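Local coordinates for protein ATP-dependent DNA helicase uvsW (Enterobacteria phage T4, PDB 1RIF) that unwinds duplex DNA by ATP-driven 3'-5' translocation, helping phage T4 process recombination intermediates and stalled replication forks, with only its N-terminal part and ATP-binding domain present here, at residues Lys159-Val164 against Ser224-Met229; Lys189-Gly194 against Pro206-Thr211; Val127-Ile132 against Cys252-Gly257. The protein carries 1 engineered substitution. All coordinates share one frame; numbering follows the deposited sequence.

Contact 1 (Lys159-Val164 against Ser224-Met229)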
loop_
_atom_site.group_PDB
_atom_site.type_symbol
_atom_site.label_atom_id
_atom_site.label_comp_id
_atom_site.label_asym_id
_atom_site.label_seq_id
_atom_site.Cartn_x
_atom_site.Cartn_y
_atom_site.Cartn_z
ATOM N N LYS A 159 -6.749 9.854 7.484
ATOM C CA LYS A 159 -7.827 8.934 7.154
ATOM C C LYS A 159 -7.242 7.626 6.654
ATOM O O LYS A 159 -6.039 7.532 6.384
ATOM C CB LYS A 159 -8.733 9.522 6.079
ATOM C CG LYS A 159 -9.681 10.586 6.585
ATOM C CD LYS A 159 -10.628 10.995 5.483
ATOM C CE LYS A 159 -11.671 11.976 5.976
ATOM N NZ LYS A 159 -12.553 12.382 4.847
ATOM N N ILE A 160 -8.104 6.620 6.537
ATOM C CA ILE A 160 -7.707 5.297 6.062
ATOM C C ILE A 160 -8.483 4.966 4.781
ATOM O O ILE A 160 -9.718 5.072 4.749
ATOM C CB ILE A 160 -7.995 4.189 7.123
ATOM C CG1 ILE A 160 -7.351 4.550 8.468
ATOM C CG2 ILE A 160 -7.443 2.854 6.645
ATOM C CD1 ILE A 160 -8.364 4.866 9.570
ATOM N N LEU A 161 -7.751 4.594 3.726
ATOM C CA LEU A 161 -8.354 4.232 2.440
ATOM C C LEU A 161 -8.222 2.727 2.289
ATOM O O LEU A 161 -7.117 2.186 2.383
ATOM C CB LEU A 161 -7.616 4.889 1.268
ATOM C CG LEU A 161 -8.315 5.130 -0.084
ATOM C CD1 LEU A 161 -7.293 4.924 -1.185
ATOM C CD2 LEU A 161 -9.495 4.215 -0.305
ATOM N N ILE A 162 -9.345 2.054 2.059
ATOM C CA ILE A 162 -9.346 0.617 1.871
ATOM C C ILE A 162 -9.921 0.355 0.487
ATOM O O ILE A 162 -11.038 0.762 0.195
ATOM C CB ILE A 162 -10.202 -0.071 2.946
ATOM C CG1 ILE A 162 -9.734 0.388 4.328
ATOM C CG2 ILE A 162 -10.076 -1.600 2.835
ATOM C CD1 ILE A 162 -10.578 -0.137 5.448
ATOM N N ILE A 163 -9.143 -0.308 -0.364
ATOM C CA ILE A 163 -9.567 -0.615 -1.734
ATOM C C ILE A 163 -9.951 -2.094 -1.848
ATOM O O ILE A 163 -9.169 -2.969 -1.506
ATOM C CB ILE A 163 -8.423 -0.287 -2.754
ATOM C CG1 ILE A 163 -7.980 1.176 -2.587
ATOM C CG2 ILE A 163 -8.895 -0.533 -4.198
ATOM C CD1 ILE A 163 -6.827 1.615 -3.508
ATOM N N VAL A 164 -11.163 -2.371 -2.313
ATOM C CA VAL A 164 -11.609 -3.753 -2.456
ATOM C C VAL A 164 -11.924 -4.036 -3.924
ATOM O O VAL A 164 -12.158 -3.111 -4.701
ATOM C CB VAL A 164 -12.860 -4.065 -1.560
ATOM C CG1 VAL A 164 -12.502 -3.883 -0.090
ATOM C CG2 VAL A 164 -14.043 -3.191 -1.959
ATOM N N SER A 224 -4.173 13.087 -0.517
ATOM C CA SER A 224 -3.305 13.654 0.524
ATOM C C SER A 224 -3.845 13.437 1.938
ATOM O O SER A 224 -3.088 13.432 2.905
ATOM C CB SER A 224 -3.103 15.153 0.286
ATOM O OG SER A 224 -2.545 15.393 -0.995
ATOM N N GLN A 225 -5.157 13.247 2.044
ATOM C CA GLN A 225 -5.820 13.047 3.329
ATOM C C GLN A 225 -5.603 11.687 3.971
ATOM O O GLN A 225 -5.954 11.500 5.131
ATOM C CB GLN A 225 -7.323 13.271 3.178
ATOM C CG GLN A 225 -7.974 12.400 2.120
ATOM C CD GLN A 225 -9.438 12.739 1.919
ATOM O OE1 GLN A 225 -9.973 12.618 0.814
ATOM N NE2 GLN A 225 -10.098 13.157 2.993
ATOM N N PHE A 226 -5.016 10.744 3.239
ATOM C CA PHE A 226 -4.821 9.410 3.794
ATOM C C PHE A 226 -3.477 9.121 4.438
ATOM O O PHE A 226 -2.428 9.425 3.872
ATOM C CB PHE A 226 -5.127 8.361 2.722
ATOM C CG PHE A 226 -6.533 8.436 2.212
ATOM C CD1 PHE A 226 -6.818 9.051 0.993
ATOM C CD2 PHE A 226 -7.589 7.957 2.984
ATOM C CE1 PHE A 226 -8.134 9.192 0.557
ATOM C CE2 PHE A 226 -8.911 8.095 2.556
ATOM C CZ PHE A 226 -9.185 8.714 1.341
ATOM N N GLY A 227 -3.525 8.544 5.639
ATOM C CA GLY A 227 -2.313 8.192 6.352
ATOM C C GLY A 227 -2.032 6.703 6.215
ATOM O O GLY A 227 -0.898 6.243 6.377
ATOM N N MET A 228 -3.084 5.947 5.924
ATOM C CA MET A 228 -2.977 4.508 5.747
ATOM C C MET A 228 -3.866 4.080 4.590
ATOM O O MET A 228 -4.944 4.624 4.399
ATOM C CB MET A 228 -3.403 3.772 7.019
ATOM C CG MET A 228 -3.373 2.254 6.894
ATOM S SD MET A 228 -3.961 1.391 8.380
ATOM C CE MET A 228 -2.496 1.498 9.430
ATOM N N MET A 229 -3.395 3.111 3.813
ATOM C CA MET A 229 -4.139 2.591 2.666
ATOM C C MET A 229 -3.916 1.085 2.578
ATOM O O MET A 229 -2.802 0.593 2.780
ATOM C CB MET A 229 -3.674 3.283 1.368
ATOM C CG MET A 229 -4.328 2.794 0.072
ATOM S SD MET A 229 -3.613 1.268 -0.648
ATOM C CE MET A 229 -2.059 1.876 -1.277
#
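Strand 159-163 runs parallel to the chain at Met228-Met229, with Ile160 paired to Met228 and Leu161 to Met229. At the start Lys159 pairs with Phe226, so one extra residue, Gly227, forms a beta bulge where the second segment turns a corner. Lys159 spans this irregularity. Lys159 N donates to Gln225 O at 3.0 Å along a bent path, 144° at the hydrogen, while Lys159 O accepts a straighter bond from Gly227 N at 2.8 Å and a weak one from Met228 N. Past the bulge, Leu161 N reaches Met228 O at 2.9 Å, in the carbonyl plane.

Phe226 holds CG anti to its own carbonyl carbon (chi1 -60°), which lays the ring against Leu161. Leu161 CB stands over one face, 3.7 Å from the Phe226 ring centroid, in a CH-pi contact. Gln225 CG occupies the opposite face near the rim, Ile160 N lies at the edge, and Trp222 meets the ring edge-to-face. On one side of the sheet Ile160 CG2 and Met228 CG lie 4.1 Å apart; on the other, Leu161 CD1 rests 3.9 Å from Met229 CG. The extended Lys159 chain crosses Gln225 obliquely, and its NZ bonds to Asn203 O.

Lys159 O thus takes one good bond and a weak second, which satisfies it at the buried bulge, while the aliphatic groups on both faces of Phe226 should restrict its rotation.

Contact 2 (Lys189-Gly194 against Pro206-Thr211)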
loop_
_atom_site.group_PDB
_atom_site.type_symbol
_atom_site.label_atom_id
_atom_site.label_comp_id
_atom_site.label_asym_id
_atom_site.label_seq_id
_atom_site.Cartn_x
_atom_site.Cartn_y
_atom_site.Cartn_z
ATOM N N LYS A 189 -17.158 5.643 5.334
ATOM C CA LYS A 189 -17.793 6.162 4.127
ATOM C C LYS A 189 -17.516 5.244 2.944
ATOM O O LYS A 189 -16.362 4.968 2.625
ATOM C CB LYS A 189 -17.255 7.559 3.800
ATOM C CG LYS A 189 -17.823 8.148 2.522
ATOM C CD LYS A 189 -17.075 9.390 2.082
ATOM C CE LYS A 189 -17.695 9.952 0.804
ATOM N NZ LYS A 189 -16.789 10.902 0.079
ATOM N N LYS A 190 -18.566 4.757 2.298
ATOM C CA LYS A 190 -18.370 3.899 1.136
ATOM C C LYS A 190 -18.520 4.785 -0.096
ATOM O O LYS A 190 -19.500 5.512 -0.218
ATOM C CB LYS A 190 -19.407 2.771 1.117
ATOM C CG LYS A 190 -19.352 1.864 2.339
ATOM C CD LYS A 190 -20.250 0.651 2.192
ATOM C CE LYS A 190 -21.716 1.035 2.079
ATOM N NZ LYS A 190 -22.228 1.699 3.309
ATOM N N ILE A 191 -17.539 4.769 -0.988
ATOM C CA ILE A 191 -17.636 5.588 -2.191
ATOM C C ILE A 191 -17.891 4.718 -3.414
ATOM O O ILE A 191 -17.640 3.513 -3.390
ATOM C CB ILE A 191 -16.358 6.423 -2.433
ATOM C CG1 ILE A 191 -15.147 5.506 -2.619
ATOM C CG2 ILE A 191 -16.136 7.362 -1.271
ATOM C CD1 ILE A 191 -13.875 6.240 -2.992
ATOM N N GLY A 192 -18.399 5.332 -4.478
ATOM C CA GLY A 192 -18.677 4.590 -5.696
ATOM C C GLY A 192 -20.103 4.078 -5.821
ATOM O O GLY A 192 -21.049 4.723 -5.360
ATOM N N GLY A 193 -20.249 2.909 -6.445
ATOM C CA GLY A 193 -21.559 2.311 -6.652
ATOM C C GLY A 193 -22.358 2.028 -5.394
ATOM O O GLY A 193 -23.355 2.703 -5.126
ATOM N N GLY A 194 -21.936 1.023 -4.631
ATOM C CA GLY A 194 -22.631 0.685 -3.399
ATOM C C GLY A 194 -22.192 1.620 -2.290
ATOM O O GLY A 194 -22.233 1.277 -1.107
ATOM N N PRO A 206 -13.354 8.766 9.119
ATOM C CA PRO A 206 -11.930 8.409 9.025
ATOM C C PRO A 206 -11.630 7.253 8.052
ATOM O O PRO A 206 -10.545 7.186 7.480
ATOM C CB PRO A 206 -11.565 8.063 10.471
ATOM C CG PRO A 206 -12.861 7.533 11.021
ATOM C CD PRO A 206 -13.853 8.542 10.488
ATOM N N VAL A 207 -12.588 6.347 7.867
ATOM C CA VAL A 207 -12.394 5.226 6.955
ATOM C C VAL A 207 -13.180 5.399 5.657
ATOM O O VAL A 207 -14.391 5.659 5.680
ATOM C CB VAL A 207 -12.823 3.872 7.582
ATOM C CG1 VAL A 207 -12.506 2.739 6.614
ATOM C CG2 VAL A 207 -12.113 3.650 8.908
ATOM N N VAL A 208 -12.476 5.251 4.535
ATOM C CA VAL A 208 -13.073 5.356 3.205
ATOM C C VAL A 208 -12.860 4.032 2.457
ATOM O O VAL A 208 -11.739 3.552 2.342
ATOM C CB VAL A 208 -12.449 6.515 2.390
ATOM C CG1 VAL A 208 -13.106 6.602 1.028
ATOM C CG2 VAL A 208 -12.626 7.839 3.144
ATOM N N VAL A 209 -13.943 3.446 1.959
ATOM C CA VAL A 209 -13.849 2.174 1.260
ATOM C C VAL A 209 -14.392 2.221 -0.163
ATOM O O VAL A 209 -15.509 2.684 -0.404
ATOM C CB VAL A 209 -14.604 1.075 2.033
ATOM C CG1 VAL A 209 -14.448 -0.267 1.320
ATOM C CG2 VAL A 209 -14.081 0.997 3.476
ATOM N N GLY A 210 -13.596 1.724 -1.101
ATOM C CA GLY A 210 -14.018 1.713 -2.487
ATOM C C GLY A 210 -13.260 0.724 -3.353
ATOM O O GLY A 210 -12.431 -0.049 -2.876
ATOM N N THR A 211 -13.561 0.749 -4.642
ATOM C CA THR A 211 -12.923 -0.142 -5.593
ATOM C C THR A 211 -11.936 0.684 -6.397
ATOM O O THR A 211 -11.963 1.911 -6.339
ATOM C CB THR A 211 -13.960 -0.746 -6.555
ATOM O OG1 THR A 211 -14.582 0.306 -7.295
ATOM C CG2 THR A 211 -15.033 -1.499 -5.788
HETATM O O HOH W 1 -16.155 2.013 -5.126
#
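From Pro206 the chain enters strand 207-210, which lies parallel to the end of strand 188-190. Val207 offers its carbonyl: Lys189 N points nearly along the C=O axis of Val207 O, at 2.8 Å. Val208 pairs with Lys189. Val208 CG1, anti to the backbone N (chi1 -179°), touches Ile191 CG2 at 3.9 Å, the two side chains crossing obliquely, whereas the extended Lys189 chain leads off until NZ bonds to Asn203 OD1. Val209, paired with Lys190, uses both backbone groups: Val209 N donates to Lys189 O at 2.9 Å, and Val209 O accepts from Ile191 N at 3.0 Å, with 164° at the hydrogen. The Lys190 chain, bent at chi3 and chi4, packs on Thr170, Thr171 and Ala174 of helix 167-180. At Gly210 there is no side chain, and Ile191 CG1 comes to 4.0 Å from Gly210 CA; that branch takes the crowded position between N and carbonyl carbon (chi1 61°). Thr211, the N-cap of helix 212-215, is linked through water: one molecule donates to Ile191 O at 2.7 Å and accepts from Thr211 N at 2.9 Å. This water joins the glycine loop after Ile191 to the helix start, beside the strand pair at one edge of the parallel sheet in a RecA-like helicase domain.

Contact 3 (Val127-Ile132 against Cys252-Gly257)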
loop_
_atom_site.group_PDB
_atom_site.type_symbol
_atom_site.label_atom_id
_atom_site.label_comp_id
_atom_site.label_asym_id
_atom_site.label_seq_id
_atom_site.Cartn_x
_atom_site.Cartn_y
_atom_site.Cartn_z
ATOM N N VAL A 127 4.857 -2.271 12.455
ATOM C CA VAL A 127 6.259 -1.955 12.716
ATOM C C VAL A 127 7.006 -1.477 11.464
ATOM O O VAL A 127 7.696 -0.449 11.484
ATOM C CB VAL A 127 7.007 -3.176 13.274
ATOM C CG1 VAL A 127 8.485 -2.868 13.387
ATOM C CG2 VAL A 127 6.450 -3.545 14.628
ATOM N N ASN A 128 6.850 -2.225 10.378
ATOM C CA ASN A 128 7.524 -1.912 9.130
ATOM C C ASN A 128 6.810 -0.912 8.224
ATOM O O ASN A 128 7.318 -0.564 7.160
ATOM C CB ASN A 128 7.813 -3.216 8.403
ATOM C CG ASN A 128 8.698 -4.129 9.217
ATOM O OD1 ASN A 128 9.889 -3.865 9.379
ATOM N ND2 ASN A 128 8.116 -5.194 9.761
ATOM N N ARG A 129 5.638 -0.449 8.654
ATOM C CA ARG A 129 4.869 0.557 7.916
ATOM C C ARG A 129 4.221 0.124 6.604
ATOM O O ARG A 129 3.071 0.476 6.343
ATOM C CB ARG A 129 5.738 1.798 7.642
ATOM C CG ARG A 129 5.548 2.968 8.610
ATOM C CD ARG A 129 6.011 2.622 10.011
ATOM N NE ARG A 129 5.879 3.728 10.968
ATOM C CZ ARG A 129 6.678 4.796 11.028
ATOM N NH1 ARG A 129 7.693 4.945 10.182
ATOM N NH2 ARG A 129 6.483 5.704 11.969
ATOM N N ARG A 130 4.944 -0.620 5.769
ATOM C CA ARG A 130 4.376 -1.038 4.492
ATOM C C ARG A 130 4.863 -2.410 4.051
ATOM O O ARG A 130 6.066 -2.641 3.951
ATOM C CB ARG A 130 4.687 0.021 3.419
ATOM C CG ARG A 130 6.177 0.253 3.163
ATOM C CD ARG A 130 6.443 1.609 2.505
ATOM N NE ARG A 130 6.174 2.723 3.413
ATOM C CZ ARG A 130 6.923 3.045 4.470
ATOM N NH1 ARG A 130 8.012 2.343 4.769
ATOM N NH2 ARG A 130 6.573 4.070 5.243
ATOM N N ARG A 131 3.915 -3.315 3.794
ATOM C CA ARG A 131 4.220 -4.679 3.368
ATOM C C ARG A 131 3.142 -5.272 2.473
ATOM O O ARG A 131 2.010 -4.784 2.415
ATOM C CB ARG A 131 4.327 -5.629 4.571
ATOM C CG ARG A 131 5.331 -5.270 5.623
ATOM C CD ARG A 131 6.608 -6.068 5.473
ATOM N NE ARG A 131 7.766 -5.177 5.428
ATOM C CZ ARG A 131 8.948 -5.453 5.960
ATOM N NH1 ARG A 131 9.138 -6.606 6.594
ATOM N NH2 ARG A 131 9.941 -4.576 5.858
ATOM N N ILE A 132 3.516 -6.338 1.774
ATOM C CA ILE A 132 2.567 -7.085 0.971
ATOM C C ILE A 132 2.385 -8.258 1.919
ATOM O O ILE A 132 3.309 -9.040 2.127
ATOM C CB ILE A 132 3.142 -7.627 -0.343
ATOM C CG1 ILE A 132 3.261 -6.512 -1.383
ATOM C CG2 ILE A 132 2.234 -8.718 -0.873
ATOM C CD1 ILE A 132 3.867 -6.987 -2.687
ATOM N N CYS A 252 0.746 9.010 2.883
ATOM C CA CYS A 252 0.390 7.639 3.249
ATOM C C CYS A 252 1.531 6.810 3.826
ATOM O O CYS A 252 2.129 5.974 3.148
ATOM C CB CYS A 252 -0.210 6.914 2.045
ATOM S SG CYS A 252 -1.416 5.656 2.506
ATOM N N MET A 253 1.781 7.036 5.111
ATOM C CA MET A 253 2.828 6.380 5.864
ATOM C C MET A 253 2.645 4.859 5.900
ATOM O O MET A 253 3.621 4.107 5.829
ATOM C CB MET A 253 2.823 6.959 7.278
ATOM C CG MET A 253 4.068 6.709 8.097
ATOM S SD MET A 253 3.747 7.086 9.843
ATOM C CE MET A 253 2.550 8.476 9.701
ATOM N N PHE A 254 1.401 4.407 6.023
ATOM C CA PHE A 254 1.126 2.974 6.054
ATOM C C PHE A 254 0.445 2.547 4.764
ATOM O O PHE A 254 -0.486 3.194 4.297
ATOM C CB PHE A 254 0.212 2.590 7.231
ATOM C CG PHE A 254 0.807 2.852 8.588
ATOM C CD1 PHE A 254 0.648 4.090 9.210
ATOM C CD2 PHE A 254 1.536 1.860 9.241
ATOM C CE1 PHE A 254 1.202 4.338 10.459
ATOM C CE2 PHE A 254 2.094 2.095 10.493
ATOM C CZ PHE A 254 1.926 3.342 11.105
ATOM N N LYS A 255 0.925 1.455 4.187
ATOM C CA LYS A 255 0.353 0.924 2.967
ATOM C C LYS A 255 0.476 -0.576 3.015
ATOM O O LYS A 255 1.553 -1.102 3.278
ATOM C CB LYS A 255 1.061 1.491 1.732
ATOM C CG LYS A 255 0.658 2.930 1.439
ATOM C CD LYS A 255 0.999 3.359 0.019
ATOM C CE LYS A 255 2.484 3.551 -0.168
ATOM N NZ LYS A 255 2.780 3.952 -1.560
ATOM N N PHE A 256 -0.639 -1.261 2.780
ATOM C CA PHE A 256 -0.665 -2.716 2.808
ATOM C C PHE A 256 -1.415 -3.349 1.648
ATOM O O PHE A 256 -2.484 -2.894 1.249
ATOM C CB PHE A 256 -1.286 -3.217 4.119
ATOM C CG PHE A 256 -0.624 -2.660 5.351
ATOM C CD1 PHE A 256 -1.296 -1.764 6.173
ATOM C CD2 PHE A 256 0.683 -3.006 5.669
ATOM C CE1 PHE A 256 -0.668 -1.219 7.298
ATOM C CE2 PHE A 256 1.313 -2.471 6.782
ATOM C CZ PHE A 256 0.637 -1.575 7.597
ATOM N N GLY A 257 -0.820 -4.400 1.103
ATOM C CA GLY A 257 -1.450 -5.150 0.037
ATOM C C GLY A 257 -1.672 -6.522 0.649
ATOM O O GLY A 257 -0.794 -7.029 1.338
HETATM O O HOH W 2 4.682 4.726 2.685
#
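Backbone hydrogen bonds join strands 130-132 and 254-257, whose segment axes run only 3° from parallel. Lys255 N donates to Arg129 O at 3.2 Å, Arg131 N to Lys255 O at 3.3 Å on a bent path, and Gly257 N to Arg131 O at 3.1 Å with a much straighter approach. The CA hydrogens of Phe254 and Arg130 make additional contacts with Arg129 O and Lys255 O.

Side-chain polar contacts gather at the start of the pair. Arg130 has CG in the crowded position (chi1 61°) and a bend at chi3, so Arg130 NH2 gives a weak bond to Met253 O at 3.0 Å, and NE donates to a water that also lies 2.9 Å from Cys252 O. Its guanidinium also makes a cation-pi contact with Phe62.

Packing is mainly the work of Arg129, which follows helix 116-128 with positive phi. Met253 SD lies over one face of its guanidinium, 3.7 Å from Arg129 NH2, and the Phe254 ring packs against the aliphatic CG and CD, with CG over the ring face near the rim. Guanidinium and ring are almost perpendicular, 86° apart.

Arg129 is buried, and its salt bridge to Glu89 probably offsets the cost of burying the positive charge.

Overall arrangement
Along the chain, Val127-Ile132 comes first, leading from helix 116-128 into strand 130-133, the first strand of the parallel sheet in chain order; its partner, Cys252-Gly257, follows 120 residues later, so contact 3 closes the longest loop. Inside it, contact 1 brings Ser224-Met229 back to Lys159-Val164, and inside that, contact 2 closes a short connection between Lys189-Gly194 and Pro206-Thr211. The three are nested and none crosses. Across the sheet the pairs adjoin: Ile160 N probably bonds to Pro206 O, and Met229 N to Phe254 O. Contacts 2 and 3, with centres about 20 Å apart, do not touch; contact 1 bridges them. Together they tie six adjacent strands of the RecA-like ATP-binding domain, from 188-190 to 130-133.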